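Local coordinates for putative immunoglobulin-blocking virulence protein (Mycoplasma mycoides subsp. capri, PDB 7ADK) that probably binds host immunoglobulins and blocks their action, helping the mycoplasma evade antibodies, at residues 351-364 against 525-537. Sequence-based numbering, arbitrary orientation.
Sequences YRVFDYDEYYSRSS and TTWINTIDYNVSA
Asp532 points its carboxylate at Arg352, whose planar, multi-donor guanidinium meets it end-on with two nearly straight bonds, NH1 to OD1 (2.9 Å) and NH2 to OD2 (2.8 Å). Both oxygens lie close to the guanidinium plane, but the carboxylate is turned 39° against it, so the N-H groups arrive tilted out of the carboxylate plane. Arg362 adds a second grip: its backbone N reaches Asp532 OD1 from the face opposite Arg352 NH1, while its NE bonds to Asp532 OD2 at 3.0 Å. A bend at chi3 (-53°) turns that guanidinium edge back to the acid, and its NH2 goes on to the carbonyl of Thr371. Asn529 ND2 and the Tyr505 hydroxyl also hydrogen-bond to Asp532 OD2, probably favouring the charged carboxylate in this buried place. Asn534 suits its position because its amide ND2 can hold the Arg362 O at 2.9 Å. The aliphatic part of Arg352 rests against the indole, CG to Trp527 CZ3 3.7 Å. Beyond it the flat Tyr351 ring stacks, offset, on the five-membered ring of Trp527, planes 4° apart; Trp527 NE1 bonds to Asp347. A buried salt-bridge network centred on one aspartate thus joins two irregular loops.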
loop_
_atom_site.group_PDB
_atom_site.type_symbol
_atom_site.label_atom_id
_atom_site.label_comp_id
_atom_site.label_asym_id
_atom_site.label_seq_id
_atom_site.Cartn_x
_atom_site.Cartn_y
_atom_site.Cartn_z
ATOM N N TYR A 351 24.265 24.010 20.805
ATOM C CA TYR A 351 23.103 24.408 19.992
ATOM C C TYR A 351 21.795 23.968 20.628
ATOM O O TYR A 351 20.841 24.737 20.641
ATOM C CB TYR A 351 23.179 23.930 18.540
ATOM C CG TYR A 351 24.065 24.781 17.659
ATOM C CD1 TYR A 351 23.765 26.138 17.449
ATOM C CD2 TYR A 351 25.169 24.218 17.013
ATOM C CE1 TYR A 351 24.592 26.937 16.647
ATOM C CE2 TYR A 351 26.013 25.009 16.225
ATOM C CZ TYR A 351 25.733 26.372 16.059
ATOM O OH TYR A 351 26.576 27.136 15.332
ATOM N N ARG A 352 21.735 22.772 21.204
ATOM C CA ARG A 352 20.517 22.277 21.858
ATOM C C ARG A 352 20.161 23.103 23.090
ATOM O O ARG A 352 21.018 23.390 23.920
ATOM C CB ARG A 352 20.655 20.795 22.207
ATOM C CG ARG A 352 20.890 19.991 20.941
ATOM C CD ARG A 352 20.903 18.493 21.184
ATOM N NE ARG A 352 19.553 17.942 21.286
ATOM C CZ ARG A 352 19.151 16.799 20.774
ATOM N NH1 ARG A 352 19.964 15.886 20.336
ATOM N NH2 ARG A 352 17.889 16.574 20.666
ATOM N N VAL A 353 18.886 23.431 23.260
ATOM C CA VAL A 353 18.324 23.689 24.589
ATOM C C VAL A 353 18.036 22.331 25.233
ATOM O O VAL A 353 17.757 21.368 24.521
ATOM C CB VAL A 353 17.122 24.644 24.512
ATOM C CG1 VAL A 353 15.875 24.031 23.919
ATOM C CG2 VAL A 353 16.771 25.193 25.884
ATOM N N PHE A 354 18.196 22.211 26.550
ATOM C CA PHE A 354 18.378 20.910 27.209
ATOM C C PHE A 354 19.631 20.170 26.693
ATOM O O PHE A 354 19.599 19.018 26.277
ATOM C CB PHE A 354 17.090 20.075 27.221
ATOM C CG PHE A 354 15.850 20.834 27.637
ATOM C CD1 PHE A 354 15.820 21.529 28.858
ATOM C CD2 PHE A 354 14.714 20.836 26.812
ATOM C CE1 PHE A 354 14.661 22.201 29.269
ATOM C CE2 PHE A 354 13.550 21.506 27.220
ATOM C CZ PHE A 354 13.521 22.179 28.453
ATOM N N ASP A 355 20.759 20.880 26.700
ATOM C CA ASP A 355 22.083 20.433 26.259
ATOM C C ASP A 355 22.657 19.261 27.072
ATOM O O ASP A 355 22.270 19.029 28.220
ATOM C CB ASP A 355 23.060 21.610 26.358
ATOM C CG ASP A 355 23.236 22.116 27.791
ATOM O OD1 ASP A 355 22.278 22.675 28.361
ATOM O OD2 ASP A 355 24.334 21.969 28.357
ATOM N N TYR A 356 23.616 18.535 26.488
ATOM C CA TYR A 356 24.360 17.449 27.129
ATOM C C TYR A 356 25.788 17.320 26.574
ATOM O O TYR A 356 26.060 17.717 25.450
ATOM C CB TYR A 356 23.563 16.141 27.047
ATOM C CG TYR A 356 23.157 15.639 25.676
ATOM C CD1 TYR A 356 24.010 14.793 24.953
ATOM C CD2 TYR A 356 21.890 15.955 25.157
ATOM C CE1 TYR A 356 23.598 14.250 23.730
ATOM C CE2 TYR A 356 21.467 15.406 23.937
ATOM C CZ TYR A 356 22.317 14.540 23.225
ATOM O OH TYR A 356 21.900 13.967 22.074
ATOM N N ASP A 357 26.722 16.795 27.371
ATOM C CA ASP A 357 28.161 16.841 27.062
ATOM C C ASP A 357 28.648 15.759 26.086
ATOM O O ASP A 357 29.754 15.840 25.561
ATOM C CB ASP A 357 28.937 16.763 28.380
ATOM C CG ASP A 357 30.365 17.289 28.307
ATOM O OD1 ASP A 357 31.189 16.905 29.162
ATOM O OD2 ASP A 357 30.682 18.109 27.422
ATOM N N GLU A 358 27.859 14.712 25.876
ATOM C CA GLU A 358 28.121 13.617 24.934
ATOM C C GLU A 358 27.920 14.036 23.468
ATOM O O GLU A 358 27.385 15.096 23.174
ATOM C CB GLU A 358 27.195 12.425 25.237
ATOM C CG GLU A 358 27.329 11.846 26.650
ATOM C CD GLU A 358 25.976 11.447 27.233
ATOM O OE1 GLU A 358 25.278 10.591 26.665
ATOM O OE2 GLU A 358 25.594 12.014 28.262
ATOM N N TYR A 359 28.360 13.187 22.531
ATOM C CA TYR A 359 28.081 13.336 21.100
ATOM C C TYR A 359 26.939 12.453 20.574
ATOM O O TYR A 359 26.519 12.640 19.437
ATOM C CB TYR A 359 29.366 13.140 20.289
ATOM C CG TYR A 359 29.929 11.739 20.216
ATOM C CD1 TYR A 359 29.380 10.798 19.324
ATOM C CD2 TYR A 359 31.047 11.393 20.996
ATOM C CE1 TYR A 359 29.943 9.512 19.221
ATOM C CE2 TYR A 359 31.618 10.114 20.887
ATOM C CZ TYR A 359 31.068 9.170 20.000
ATOM O OH TYR A 359 31.655 7.965 19.908
ATOM N N TYR A 360 26.422 11.502 21.349
ATOM C CA TYR A 360 25.417 10.550 20.879
ATOM C C TYR A 360 24.080 11.214 20.530
ATOM O O TYR A 360 23.643 12.159 21.188
ATOM C CB TYR A 360 25.207 9.457 21.929
ATOM C CG TYR A 360 26.501 8.883 22.463
ATOM C CD1 TYR A 360 27.411 8.255 21.595
ATOM C CD2 TYR A 360 26.824 9.041 23.822
ATOM C CE1 TYR A 360 28.641 7.797 22.085
ATOM C CE2 TYR A 360 28.062 8.597 24.312
ATOM C CZ TYR A 360 28.975 7.977 23.440
ATOM O OH TYR A 360 30.169 7.544 23.892
ATOM N N SER A 361 23.390 10.688 19.523
ATOM C CA SER A 361 21.985 10.999 19.250
ATOM C C SER A 361 21.065 10.396 20.308
ATOM O O SER A 361 21.391 9.384 20.928
ATOM C CB SER A 361 21.602 10.494 17.863
ATOM O OG SER A 361 21.737 9.104 17.780
ATOM N N ARG A 362 19.897 10.995 20.541
ATOM C CA ARG A 362 18.926 10.455 21.498
ATOM C C ARG A 362 18.181 9.248 20.936
ATOM O O ARG A 362 17.864 9.202 19.752
ATOM C CB ARG A 362 17.946 11.540 21.933
ATOM C CG ARG A 362 18.646 12.743 22.574
ATOM C CD ARG A 362 17.642 13.677 23.225
ATOM N NE ARG A 362 16.579 14.085 22.302
ATOM C CZ ARG A 362 15.314 14.263 22.592
ATOM N NH1 ARG A 362 14.503 14.677 21.692
ATOM N NH2 ARG A 362 14.800 14.025 23.753
ATOM N N SER A 363 17.887 8.280 21.800
ATOM C CA SER A 363 17.072 7.097 21.484
ATOM C C SER A 363 15.635 7.475 21.147
ATOM O O SER A 363 15.136 8.474 21.647
ATOM C CB SER A 363 17.088 6.147 22.681
ATOM O OG SER A 363 16.189 5.074 22.527
ATOM N N SER A 364 14.920 6.643 20.393
ATOM C CA SER A 364 13.491 6.808 20.110
ATOM C C SER A 364 12.618 6.932 21.369
ATOM O O SER A 364 11.676 7.717 21.374
ATOM C CB SER A 364 13.028 5.629 19.259
ATOM O OG SER A 364 11.636 5.624 19.062
ATOM N N THR A 525 14.906 30.640 12.370
ATOM C CA THR A 525 15.273 29.476 13.187
ATOM C C THR A 525 16.784 29.316 13.180
ATOM O O THR A 525 17.370 29.204 12.111
ATOM C CB THR A 525 14.614 28.204 12.650
ATOM O OG1 THR A 525 13.225 28.293 12.827
ATOM C CG2 THR A 525 15.065 26.937 13.360
ATOM N N THR A 526 17.418 29.294 14.354
ATOM C CA THR A 526 18.888 29.263 14.471
ATOM C C THR A 526 19.501 27.889 14.172
ATOM O O THR A 526 20.598 27.834 13.628
ATOM C CB THR A 526 19.291 29.730 15.873
ATOM O OG1 THR A 526 19.008 31.090 16.034
ATOM C CG2 THR A 526 20.759 29.546 16.240
ATOM N N TRP A 527 18.819 26.790 14.528
ATOM C CA TRP A 527 19.299 25.413 14.327
ATOM C C TRP A 527 18.129 24.428 14.242
ATOM O O TRP A 527 17.313 24.350 15.158
ATOM C CB TRP A 527 20.291 25.040 15.453
ATOM C CG TRP A 527 21.007 23.724 15.351
ATOM C CD1 TRP A 527 22.122 23.494 14.622
ATOM C CD2 TRP A 527 20.723 22.464 16.033
ATOM N NE1 TRP A 527 22.546 22.192 14.805
ATOM C CE2 TRP A 527 21.724 21.518 15.671
ATOM C CE3 TRP A 527 19.742 22.027 16.945
ATOM C CZ2 TRP A 527 21.752 20.218 16.182
ATOM C CZ3 TRP A 527 19.770 20.726 17.471
ATOM C CH2 TRP A 527 20.773 19.822 17.101
ATOM N N ILE A 528 18.016 23.690 13.137
ATOM C CA ILE A 528 17.007 22.639 12.961
ATOM C C ILE A 528 17.673 21.314 13.332
ATOM O O ILE A 528 18.775 21.022 12.869
ATOM C CB ILE A 528 16.419 22.584 11.525
ATOM C CG1 ILE A 528 15.971 23.945 10.967
ATOM C CG2 ILE A 528 15.207 21.639 11.492
ATOM C CD1 ILE A 528 17.049 24.723 10.238
ATOM N N ASN A 529 17.037 20.519 14.184
ATOM C CA ASN A 529 17.612 19.298 14.722
ATOM C C ASN A 529 17.780 18.234 13.633
ATOM O O ASN A 529 16.822 17.789 12.996
ATOM C CB ASN A 529 16.776 18.785 15.894
ATOM C CG ASN A 529 17.423 17.637 16.631
ATOM O OD1 ASN A 529 18.613 17.392 16.536
ATOM N ND2 ASN A 529 16.652 16.900 17.378
ATOM N N THR A 530 19.038 17.848 13.459
ATOM C CA THR A 530 19.579 16.969 12.412
ATOM C C THR A 530 20.292 15.741 12.990
ATOM O O THR A 530 20.558 14.759 12.296
ATOM C CB THR A 530 20.533 17.828 11.577
ATOM O OG1 THR A 530 20.931 17.143 10.413
ATOM C CG2 THR A 530 21.777 18.265 12.362
ATOM N N ILE A 531 20.584 15.809 14.285
ATOM C CA ILE A 531 20.922 14.687 15.168
ATOM C C ILE A 531 19.594 13.969 15.492
ATOM O O ILE A 531 18.573 14.309 14.909
ATOM C CB ILE A 531 21.698 15.271 16.377
ATOM C CG1 ILE A 531 23.004 15.930 15.880
ATOM C CG2 ILE A 531 22.049 14.252 17.464
ATOM C CD1 ILE A 531 23.718 16.813 16.887
ATOM N N ASP A 532 19.538 12.968 16.364
ATOM C CA ASP A 532 18.300 12.225 16.640
ATOM C C ASP A 532 17.756 11.507 15.387
ATOM O O ASP A 532 16.555 11.393 15.157
ATOM C CB ASP A 532 17.262 13.082 17.394
ATOM C CG ASP A 532 17.691 13.677 18.737
ATOM O OD1 ASP A 532 18.840 13.492 19.198
ATOM O OD2 ASP A 532 16.859 14.398 19.333
ATOM N N TYR A 533 18.673 11.032 14.546
ATOM C CA TYR A 533 18.437 10.234 13.349
ATOM C C TYR A 533 18.492 8.739 13.676
ATOM O O TYR A 533 19.559 8.194 13.969
ATOM C CB TYR A 533 19.487 10.619 12.314
ATOM C CG TYR A 533 19.513 9.769 11.069
ATOM C CD1 TYR A 533 18.632 10.038 10.012
ATOM C CD2 TYR A 533 20.464 8.744 10.948
ATOM C CE1 TYR A 533 18.745 9.324 8.808
ATOM C CE2 TYR A 533 20.581 8.034 9.745
ATOM C CZ TYR A 533 19.741 8.340 8.662
ATOM O OH TYR A 533 19.874 7.687 7.484
ATOM N N ASN A 534 17.337 8.073 13.633
ATOM C CA ASN A 534 17.125 6.743 14.199
ATOM C C ASN A 534 16.534 5.760 13.172
ATOM O O ASN A 534 15.613 5.008 13.485
ATOM C CB ASN A 534 16.315 6.876 15.503
ATOM C CG ASN A 534 17.067 7.496 16.660
ATOM O OD1 ASN A 534 18.267 7.459 16.768
ATOM N ND2 ASN A 534 16.385 8.056 17.586
ATOM N N VAL A 535 17.062 5.737 11.942
ATOM C CA VAL A 535 16.621 4.809 10.884
ATOM C C VAL A 535 17.642 3.688 10.668
ATOM O O VAL A 535 18.821 3.926 10.425
ATOM C CB VAL A 535 16.219 5.531 9.578
ATOM C CG1 VAL A 535 15.322 6.734 9.850
ATOM C CG2 VAL A 535 17.383 6.021 8.747
ATOM N N SER A 536 17.192 2.438 10.777
ATOM C CA SER A 536 17.980 1.248 10.432
ATOM C C SER A 536 17.102 0.063 10.033
ATOM O O SER A 536 15.973 -0.082 10.501
ATOM C CB SER A 536 18.932 0.836 11.561
ATOM O OG SER A 536 18.293 0.136 12.598
ATOM N N ALA A 537 17.656 -0.830 9.220
ATOM C CA ALA A 537 17.016 -2.074 8.795
ATOM C C ALA A 537 16.828 -3.096 9.936
ATOM O O ALA A 537 16.063 -4.048 9.807
ATOM C CB ALA A 537 17.868 -2.653 7.670
#